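Local coordinates for protein mandelate racemase/muconate lactonizing enzyme (Polaromonas sp., PDB 2OG9) that probably catalyses racemization or a related metal-assisted proton abstraction on a carboxylate substrate, as a member of the enolase superfamily, at residues A84-G89 and W99-W104; A78-I83 and G120-A125. All coordinates share one frame; numbering follows the deposited sequence.

Contact 1: residues A84-G89 and W99-W104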
loop_
_atom_site.group_PDB
_atom_site.type_symbol
_atom_site.label_atom_id
_atom_site.label_comp_id
_atom_site.label_asym_id
_atom_site.label_seq_id
_atom_site.Cartn_x
_atom_site.Cartn_y
_atom_site.Cartn_z
ATOM N N ALA A 84 -14.145 -13.762 -40.854
ATOM C CA ALA A 84 -14.669 -15.122 -40.968
ATOM C C ALA A 84 -13.738 -16.108 -41.680
ATOM O O ALA A 84 -13.545 -17.226 -41.205
ATOM C CB ALA A 84 -16.031 -15.100 -41.659
ATOM N N PRO A 85 -13.148 -15.712 -42.823
ATOM C CA PRO A 85 -12.247 -16.623 -43.546
ATOM C C PRO A 85 -11.118 -17.203 -42.699
ATOM O O PRO A 85 -10.602 -18.279 -42.995
ATOM C CB PRO A 85 -11.717 -15.754 -44.688
ATOM C CG PRO A 85 -12.868 -14.820 -44.959
ATOM C CD PRO A 85 -13.308 -14.443 -43.558
ATOM N N ALA A 86 -10.727 -16.492 -41.644
ATOM C CA ALA A 86 -9.644 -16.961 -40.783
ATOM C C ALA A 86 -10.000 -18.238 -40.026
ATOM O O ALA A 86 -9.123 -18.899 -39.471
ATOM C CB ALA A 86 -9.246 -15.861 -39.792
ATOM N N LEU A 87 -11.283 -18.583 -39.998
ATOM C CA LEU A 87 -11.721 -19.785 -39.293
ATOM C C LEU A 87 -11.650 -21.046 -40.149
ATOM O O LEU A 87 -11.525 -22.147 -39.625
ATOM C CB LEU A 87 -13.159 -19.612 -38.782
ATOM C CG LEU A 87 -13.397 -18.720 -37.563
ATOM C CD1 LEU A 87 -14.898 -18.585 -37.306
ATOM C CD2 LEU A 87 -12.701 -19.327 -36.341
ATOM N N ILE A 88 -11.732 -20.889 -41.465
ATOM C CA ILE A 88 -11.700 -22.051 -42.348
ATOM C C ILE A 88 -10.421 -22.872 -42.213
ATOM O O ILE A 88 -9.317 -22.333 -42.240
ATOM C CB ILE A 88 -11.866 -21.637 -43.824
ATOM C CG1 ILE A 88 -13.161 -20.836 -44.000
ATOM C CG2 ILE A 88 -11.875 -22.878 -44.709
ATOM C CD1 ILE A 88 -14.425 -21.581 -43.580
ATOM N N GLY A 89 -10.583 -24.182 -42.060
ATOM C CA GLY A 89 -9.439 -25.066 -41.937
ATOM C C GLY A 89 -8.937 -25.284 -40.522
ATOM O O GLY A 89 -8.145 -26.193 -40.277
ATOM N N TRP A 99 -9.966 -17.653 -30.705
ATOM C CA TRP A 99 -10.428 -16.341 -30.242
ATOM C C TRP A 99 -9.231 -15.392 -30.445
ATOM O O TRP A 99 -9.373 -14.291 -30.993
ATOM C CB TRP A 99 -10.797 -16.389 -28.753
ATOM C CG TRP A 99 -11.590 -15.186 -28.281
ATOM C CD1 TRP A 99 -12.950 -15.075 -28.215
ATOM C CD2 TRP A 99 -11.065 -13.922 -27.843
ATOM N NE1 TRP A 99 -13.304 -13.823 -27.764
ATOM C CE2 TRP A 99 -12.167 -13.096 -27.530
ATOM C CE3 TRP A 99 -9.769 -13.408 -27.689
ATOM C CZ2 TRP A 99 -12.016 -11.783 -27.068
ATOM C CZ3 TRP A 99 -9.618 -12.104 -27.230
ATOM C CH2 TRP A 99 -10.737 -11.306 -26.927
ATOM N N ASP A 100 -8.053 -15.839 -30.011
ATOM C CA ASP A 100 -6.822 -15.049 -30.146
ATOM C C ASP A 100 -6.439 -14.815 -31.606
ATOM O O ASP A 100 -6.007 -13.720 -31.971
ATOM C CB ASP A 100 -5.643 -15.734 -29.434
ATOM C CG ASP A 100 -5.784 -15.735 -27.919
ATOM O OD1 ASP A 100 -6.620 -14.973 -27.385
ATOM O OD2 ASP A 100 -5.039 -16.489 -27.259
ATOM N N LYS A 101 -6.582 -15.840 -32.445
ATOM C CA LYS A 101 -6.242 -15.692 -33.856
ATOM C C LYS A 101 -7.122 -14.629 -34.516
ATOM O O LYS A 101 -6.629 -13.788 -35.270
ATOM C CB LYS A 101 -6.402 -17.026 -34.605
ATOM C CG LYS A 101 -6.051 -16.922 -36.086
ATOM C CD LYS A 101 -6.386 -18.194 -36.869
ATOM C CE LYS A 101 -6.074 -18.005 -38.358
ATOM N NZ LYS A 101 -6.413 -19.191 -39.202
ATOM N N LEU A 102 -8.421 -14.656 -34.236
ATOM C CA LEU A 102 -9.324 -13.674 -34.831
ATOM C C LEU A 102 -9.056 -12.278 -34.288
ATOM O O LEU A 102 -9.207 -11.281 -35.003
ATOM C CB LEU A 102 -10.783 -14.060 -34.579
ATOM C CG LEU A 102 -11.285 -15.300 -35.329
ATOM C CD1 LEU A 102 -12.780 -15.454 -35.100
ATOM C CD2 LEU A 102 -10.992 -15.172 -36.814
ATOM N N CYS A 103 -8.655 -12.203 -33.023
ATOM C CA CYS A 103 -8.355 -10.914 -32.409
ATOM C C CYS A 103 -7.082 -10.368 -33.067
ATOM O O CYS A 103 -6.999 -9.182 -33.397
ATOM C CB CYS A 103 -8.152 -11.087 -30.900
ATOM S SG CYS A 103 -8.096 -9.538 -29.960
ATOM N N TRP A 104 -6.092 -11.233 -33.274
ATOM C CA TRP A 104 -4.858 -10.793 -33.915
ATOM C C TRP A 104 -5.133 -10.380 -35.360
ATOM O O TRP A 104 -4.514 -9.450 -35.873
ATOM C CB TRP A 104 -3.789 -11.897 -33.877
ATOM C CG TRP A 104 -3.065 -11.993 -32.557
ATOM C CD1 TRP A 104 -3.180 -12.989 -31.623
ATOM C CD2 TRP A 104 -2.118 -11.055 -32.028
ATOM N NE1 TRP A 104 -2.360 -12.728 -30.548
ATOM C CE2 TRP A 104 -1.696 -11.551 -30.770
ATOM C CE3 TRP A 104 -1.581 -9.847 -32.494
ATOM C CZ2 TRP A 104 -0.764 -10.873 -29.971
ATOM C CZ3 TRP A 104 -0.653 -9.174 -31.698
ATOM C CH2 TRP A 104 -0.254 -9.692 -30.451
#
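L102 lays one methyl branch over A86 and the other against L87. Its CD2 comes to 3.5 Å from A86 CB, the shortest apolar approach between 84-89 and 99-104, and its CD1 stands 4.1 Å from L87 CD2. With chi1 at -69°, L102 CG is anti to the carbonyl carbon, and from there the two branches divide between the two neighbours. The L87 and L102 side chains meet at about a right angle, with CG and CD2 of L87 both in contact with CD1 of L102.

Beside this apolar patch runs K101. Its chain is extended throughout, with CG anti to the backbone N (chi1 -180°), and this full length carries the ammonium group across to the other backbone. K101 NZ donates a hydrogen bond of 2.7 Å to A86 O. The nitrogen lies in the carbonyl plane, on a lone pair, with a C=O...N angle of 144°. Along the way the aliphatic part is also used, K101 CE passing 4.1 Å from A86 CB, so A86 is met both at its methyl and at its carbonyl.

The contact belongs to the N-terminal capping domain of the enolase superfamily, where it joins the turn that follows helix 73-83 to helix 95-104. Residues 84-87 keep helical backbone angles, and L87 N bonds to A84 O at 2.9 Å. K101 NZ has a second partner in a salt bridge to E90, just beyond the turn, so the ammonium group has both a carboxylate and a backbone carbonyl as partners. On the sheet side, A84 and I88 touch V381 of strand 375-382, while L87 reaches I15 of strand 15-26.

Contact 2: residues A78-I83 and G120-A125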
loop_
_atom_site.group_PDB
_atom_site.type_symbol
_atom_site.label_atom_id
_atom_site.label_comp_id
_atom_site.label_asym_id
_atom_site.label_seq_id
_atom_site.Cartn_x
_atom_site.Cartn_y
_atom_site.Cartn_z
ATOM N N ALA A 78 -19.971 -6.288 -40.433
ATOM C CA ALA A 78 -18.887 -5.977 -41.354
ATOM C C ALA A 78 -17.577 -6.597 -40.899
ATOM O O ALA A 78 -16.847 -7.169 -41.704
ATOM C CB ALA A 78 -18.733 -4.465 -41.493
ATOM N N HIS A 79 -17.274 -6.488 -39.609
ATOM C CA HIS A 79 -16.032 -7.059 -39.099
ATOM C C HIS A 79 -16.089 -8.588 -39.126
ATOM O O HIS A 79 -15.128 -9.249 -39.531
ATOM C CB HIS A 79 -15.754 -6.576 -37.672
ATOM C CG HIS A 79 -14.338 -6.802 -37.237
ATOM N ND1 HIS A 79 -13.279 -6.099 -37.768
ATOM C CD2 HIS A 79 -13.805 -7.681 -36.356
ATOM C CE1 HIS A 79 -12.151 -6.535 -37.233
ATOM N NE2 HIS A 79 -12.443 -7.496 -36.373
ATOM N N ALA A 80 -17.218 -9.147 -38.700
ATOM C CA ALA A 80 -17.392 -10.595 -38.694
ATOM C C ALA A 80 -17.155 -11.150 -40.100
ATOM O O ALA A 80 -16.496 -12.174 -40.271
ATOM C CB ALA A 80 -18.803 -10.955 -38.221
ATOM N N ARG A 81 -17.692 -10.463 -41.104
ATOM C CA ARG A 81 -17.540 -10.891 -42.494
ATOM C C ARG A 81 -16.084 -10.846 -42.926
ATOM O O ARG A 81 -15.605 -11.740 -43.620
ATOM C CB ARG A 81 -18.383 -9.997 -43.413
ATOM C CG ARG A 81 -18.284 -10.325 -44.901
ATOM C CD ARG A 81 -19.253 -9.462 -45.706
ATOM N NE ARG A 81 -18.992 -8.040 -45.512
ATOM C CZ ARG A 81 -19.819 -7.063 -45.875
ATOM N NH1 ARG A 81 -20.976 -7.345 -46.460
ATOM N NH2 ARG A 81 -19.493 -5.796 -45.642
ATOM N N GLU A 82 -15.374 -9.807 -42.508
ATOM C CA GLU A 82 -13.975 -9.672 -42.887
ATOM C C GLU A 82 -13.047 -10.702 -42.253
ATOM O O GLU A 82 -12.092 -11.138 -42.887
ATOM C CB GLU A 82 -13.480 -8.260 -42.566
ATOM C CG GLU A 82 -12.031 -8.017 -42.947
ATOM C CD GLU A 82 -11.609 -6.577 -42.730
ATOM O OE1 GLU A 82 -12.089 -5.958 -41.759
ATOM O OE2 GLU A 82 -10.787 -6.065 -43.521
ATOM N N ILE A 83 -13.322 -11.110 -41.017
ATOM C CA ILE A 83 -12.445 -12.079 -40.362
ATOM C C ILE A 83 -12.895 -13.535 -40.462
ATOM O O ILE A 83 -12.108 -14.443 -40.202
ATOM C CB ILE A 83 -12.220 -11.717 -38.864
ATOM C CG1 ILE A 83 -13.511 -11.892 -38.062
ATOM C CG2 ILE A 83 -11.742 -10.268 -38.753
ATOM C CD1 ILE A 83 -13.344 -11.568 -36.573
ATOM N N GLY A 120 -17.061 -12.868 -30.607
ATOM C CA GLY A 120 -17.907 -13.583 -29.664
ATOM C C GLY A 120 -19.006 -14.417 -30.301
ATOM O O GLY A 120 -19.371 -15.458 -29.764
ATOM N N ALA A 121 -19.546 -13.970 -31.430
ATOM C CA ALA A 121 -20.598 -14.735 -32.096
ATOM C C ALA A 121 -20.023 -16.081 -32.524
ATOM O O ALA A 121 -20.683 -17.122 -32.388
ATOM C CB ALA A 121 -21.126 -13.978 -33.310
ATOM N N PHE A 122 -18.790 -16.054 -33.034
ATOM C CA PHE A 122 -18.112 -17.268 -33.476
ATOM C C PHE A 122 -17.748 -18.110 -32.257
ATOM O O PHE A 122 -17.909 -19.328 -32.259
ATOM C CB PHE A 122 -16.822 -16.928 -34.247
ATOM C CG PHE A 122 -17.049 -16.151 -35.521
ATOM C CD1 PHE A 122 -17.812 -16.686 -36.552
ATOM C CD2 PHE A 122 -16.502 -14.880 -35.682
ATOM C CE1 PHE A 122 -18.030 -15.961 -37.732
ATOM C CE2 PHE A 122 -16.713 -14.146 -36.858
ATOM C CZ PHE A 122 -17.481 -14.690 -37.883
ATOM N N ASP A 123 -17.250 -17.445 -31.222
ATOM C CA ASP A 123 -16.848 -18.112 -29.989
ATOM C C ASP A 123 -18.008 -18.905 -29.390
ATOM O O ASP A 123 -17.837 -20.058 -28.992
ATOM C CB ASP A 123 -16.357 -17.070 -28.979
ATOM C CG ASP A 123 -15.764 -17.696 -27.735
ATOM O OD1 ASP A 123 -14.629 -18.210 -27.803
ATOM O OD2 ASP A 123 -16.431 -17.668 -26.681
ATOM N N VAL A 124 -19.187 -18.297 -29.328
ATOM C CA VAL A 124 -20.337 -18.994 -28.763
ATOM C C VAL A 124 -20.679 -20.217 -29.609
ATOM O O VAL A 124 -20.966 -21.298 -29.085
ATOM C CB VAL A 124 -21.569 -18.072 -28.680
ATOM C CG1 VAL A 124 -22.770 -18.859 -28.177
ATOM C CG2 VAL A 124 -21.288 -16.912 -27.732
ATOM N N ALA A 125 -20.639 -20.041 -30.922
ATOM C CA ALA A 125 -20.935 -21.130 -31.839
ATOM C C ALA A 125 -19.957 -22.291 -31.620
ATOM O O ALA A 125 -20.356 -23.455 -31.631
ATOM C CB ALA A 125 -20.860 -20.624 -33.283
#
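Helices 73-83 and 114-133 pack against each other in the N-terminal capping domain of the enolase fold, and between 78-83 and 120-125 the F122 ring makes the contact. The evidence is in the spacing: between these two segments the closest CA atoms, A80 and A121, are 8.4 Å apart, and the interval is bridged by F122, whose ring extends from its helix to A80 and I83. No hydrogen bond crosses between them.

The far end of the ring does most of the touching. F122 CZ lies 3.6 Å from A80 O, which sits at the ring edge near its plane. The methyl of the same alanine is also met, with A80 CB at 4.0 Å from F122 CZ and at 4.1 Å from F122 CE2. At chi1 -63° the ring carbon CG of F122 is anti to the carbonyl carbon, which directs the ring out toward the other helix.

I83, one turn further on, adds a second apolar contact, its CG1 coming 4.1 Å from F122 CE2. The side chains of I83 and F122 approach at an oblique angle. I83 CG1 stands between its own backbone N and carbonyl carbon (chi1 68°), while its other branch, CG2, lies 3.7 Å above the plane of the H79 ring, displaced toward the rim.

All three touching residues are buried. S115, A118 and I119 extend the helix interface, meeting H79, A80 and I83. L102 of helix 95-104 meets both I83 and F122, whereas A80 and F122 rest on I20 of strand 15-26, with L50 and A52 of strand 46-56 also below them. H79 and I83 also pack on L114 and A71 of a second subunit, so helix 73-83 lies at a subunit interface as well as over the sheet.

In the fold
Contact 1 is nested along the chain inside the loop closed by contact 2, and their centres are only 9 Å apart. They share one apolar core: L87 CD1 lies 3.6 Å from F122 CD1, and L102 CD1 lies 3.8 Å from F122 CD2. L102 CD2 also comes within 3.6 Å of I83 O, at the end of helix 73-83. Helices 73-83, 95-104 and 114-133 are thereby packed together in the capping domain. Toward the barrel domain, W99 NE1 hydrogen-bonds to G293 O and D123 OD1 to T296 OG1. The calcium site at A254 and F257 involves no residue of either contact.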